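Local coordinates for K Homology domain-containing protein (Aeropyrum pernix, PDB 1TUA), which is of unknown function but, carrying two K Homology domains in one chain, probably binds RNA, at residues A[68-74]-A[88-92]. Residues are numbered along the deposited sequence; the frame is centred on the assembly and turned at random.
Sequences KAISLGF and ILVVV
L89 reaches from strand 88-92 into the last turn of helix 57-72 and buries more surface than any other residue of the contact. A chi1 of 172° sets its CG beside the carbonyl carbon and, with chi2 of 65°, sends the two methyls to different partners, CD2 to K68, A69 and L72 and CD1 to F74. L89 CD2 meets the K68 chain at CG and, 3.8 Å away, at CD, where the two side chains cross at a slant; its distance to A69 CB is 4.2 Å. CD1 approaches the F74 ring obliquely, 4.4 Å from F74 CE2. L72 is the second contributor: its CD1 comes 4.1 Å from L89 CD2 but only 3.4 Å from V91 CG2, a tight methyl-methyl contact. No direct hydrogen bond joins the segments. Instead the fully extended K68 chain carries NZ to a water 2.7 Å away, and that water donates to L89 O at 3.1 Å, a polar bridge at the exposed margin of an apolar patch. G73, with positive phi, closes the helix in a Schellman motif, evidenced by bonds from F74 N to A69 O and G73 N to I70 O; the F74 side chain then leaves the backbone toward the strand. The segment axes run 34° apart at 10.3 Å. L72 and F74 also touch A139. Helix 57-72 thus packs on the antiparallel sheet 87-93, 137-141, 130-133, on the face opposite the one V90 and V92 turn to helix 144-158, as befits a four-layer alpha-beta sandwich of tandem KH domains.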
loop_
_atom_site.group_PDB
_atom_site.type_symbol
_atom_site.label_atom_id
_atom_site.label_comp_id
_atom_site.label_asym_id
_atom_site.label_seq_id
_atom_site.Cartn_x
_atom_site.Cartn_y
_atom_site.Cartn_z
ATOM N N LYS A 68 -0.549 -8.618 -1.465
ATOM C CA LYS A 68 -1.608 -7.932 -0.738
ATOM C C LYS A 68 -1.910 -6.585 -1.385
ATOM O O LYS A 68 -3.072 -6.211 -1.530
ATOM C CB LYS A 68 -1.208 -7.733 0.727
ATOM C CG LYS A 68 -2.252 -6.985 1.544
ATOM C CD LYS A 68 -1.791 -6.786 2.985
ATOM C CE LYS A 68 -2.825 -6.004 3.801
ATOM N NZ LYS A 68 -2.346 -5.692 5.190
ATOM N N ALA A 69 -0.864 -5.864 -1.780
ATOM C CA ALA A 69 -1.026 -4.556 -2.417
ATOM C C ALA A 69 -1.801 -4.649 -3.742
ATOM O O ALA A 69 -2.625 -3.784 -4.050
ATOM C CB ALA A 69 0.345 -3.909 -2.645
ATOM N N ILE A 70 -1.537 -5.689 -4.529
ATOM C CA ILE A 70 -2.246 -5.867 -5.798
ATOM C C ILE A 70 -3.709 -6.210 -5.516
ATOM O O ILE A 70 -4.620 -5.717 -6.190
ATOM C CB ILE A 70 -1.596 -6.982 -6.649
ATOM C CG1 ILE A 70 -0.189 -6.535 -7.067
ATOM C CG2 ILE A 70 -2.474 -7.304 -7.876
ATOM C CD1 ILE A 70 0.642 -7.632 -7.701
ATOM N N SER A 71 -3.927 -7.049 -4.511
ATOM C CA SER A 71 -5.279 -7.434 -4.105
ATOM C C SER A 71 -6.082 -6.191 -3.702
ATOM O O SER A 71 -7.267 -6.074 -4.010
ATOM C CB SER A 71 -5.208 -8.410 -2.924
ATOM O OG SER A 71 -6.503 -8.778 -2.481
ATOM N N LEU A 72 -5.422 -5.263 -3.016
ATOM C CA LEU A 72 -6.059 -4.025 -2.570
ATOM C C LEU A 72 -6.407 -3.057 -3.701
ATOM O O LEU A 72 -7.191 -2.122 -3.506
ATOM C CB LEU A 72 -5.171 -3.323 -1.542
ATOM C CG LEU A 72 -5.153 -3.995 -0.166
ATOM C CD1 LEU A 72 -4.033 -3.417 0.676
ATOM C CD2 LEU A 72 -6.501 -3.801 0.513
ATOM N N GLY A 73 -5.827 -3.265 -4.880
ATOM C CA GLY A 73 -6.146 -2.394 -5.999
ATOM C C GLY A 73 -4.981 -1.812 -6.779
ATOM O O GLY A 73 -5.173 -1.314 -7.889
ATOM N N PHE A 74 -3.780 -1.856 -6.211
ATOM C CA PHE A 74 -2.605 -1.327 -6.893
ATOM C C PHE A 74 -2.218 -2.162 -8.105
ATOM O O PHE A 74 -2.271 -3.385 -8.064
ATOM C CB PHE A 74 -1.381 -1.325 -5.965
ATOM C CG PHE A 74 -1.279 -0.125 -5.063
ATOM C CD1 PHE A 74 -1.065 1.149 -5.589
ATOM C CD2 PHE A 74 -1.349 -0.275 -3.682
ATOM C CE1 PHE A 74 -0.918 2.253 -4.754
ATOM C CE2 PHE A 74 -1.203 0.824 -2.832
ATOM C CZ PHE A 74 -0.985 2.091 -3.370
ATOM N N ILE A 88 6.896 0.368 2.962
ATOM C CA ILE A 88 5.892 -0.443 3.639
ATOM C C ILE A 88 4.491 -0.165 3.079
ATOM O O ILE A 88 4.267 0.797 2.345
ATOM C CB ILE A 88 5.860 -0.175 5.170
ATOM C CG1 ILE A 88 5.403 1.260 5.439
ATOM C CG2 ILE A 88 7.235 -0.422 5.777
ATOM C CD1 ILE A 88 5.086 1.538 6.883
ATOM N N LEU A 89 3.555 -1.025 3.446
ATOM C CA LEU A 89 2.178 -0.895 3.008
ATOM C C LEU A 89 1.303 -0.572 4.212
ATOM O O LEU A 89 1.311 -1.299 5.205
ATOM C CB LEU A 89 1.711 -2.203 2.373
ATOM C CG LEU A 89 0.228 -2.322 2.009
ATOM C CD1 LEU A 89 -0.125 -1.328 0.908
ATOM C CD2 LEU A 89 -0.051 -3.751 1.550
ATOM N N VAL A 90 0.566 0.529 4.122
ATOM C CA VAL A 90 -0.340 0.941 5.186
ATOM C C VAL A 90 -1.719 1.028 4.572
ATOM O O VAL A 90 -1.867 1.487 3.440
ATOM C CB VAL A 90 0.045 2.305 5.756
ATOM C CG1 VAL A 90 -1.042 2.795 6.709
ATOM C CG2 VAL A 90 1.376 2.192 6.477
ATOM N N VAL A 91 -2.730 0.584 5.310
ATOM C CA VAL A 91 -4.090 0.607 4.789
ATOM C C VAL A 91 -5.060 1.318 5.710
ATOM O O VAL A 91 -5.014 1.149 6.927
ATOM C CB VAL A 91 -4.621 -0.827 4.555
ATOM C CG1 VAL A 91 -6.054 -0.778 4.038
ATOM C CG2 VAL A 91 -3.727 -1.563 3.569
ATOM N N VAL A 92 -5.931 2.126 5.114
ATOM C CA VAL A 92 -6.964 2.833 5.857
ATOM C C VAL A 92 -8.289 2.193 5.449
ATOM O O VAL A 92 -8.690 2.266 4.288
ATOM C CB VAL A 92 -6.996 4.333 5.503
ATOM C CG1 VAL A 92 -8.189 5.001 6.163
ATOM C CG2 VAL A 92 -5.712 4.997 5.970
HETATM O O HOH W 1 -0.348 -3.861 5.421
#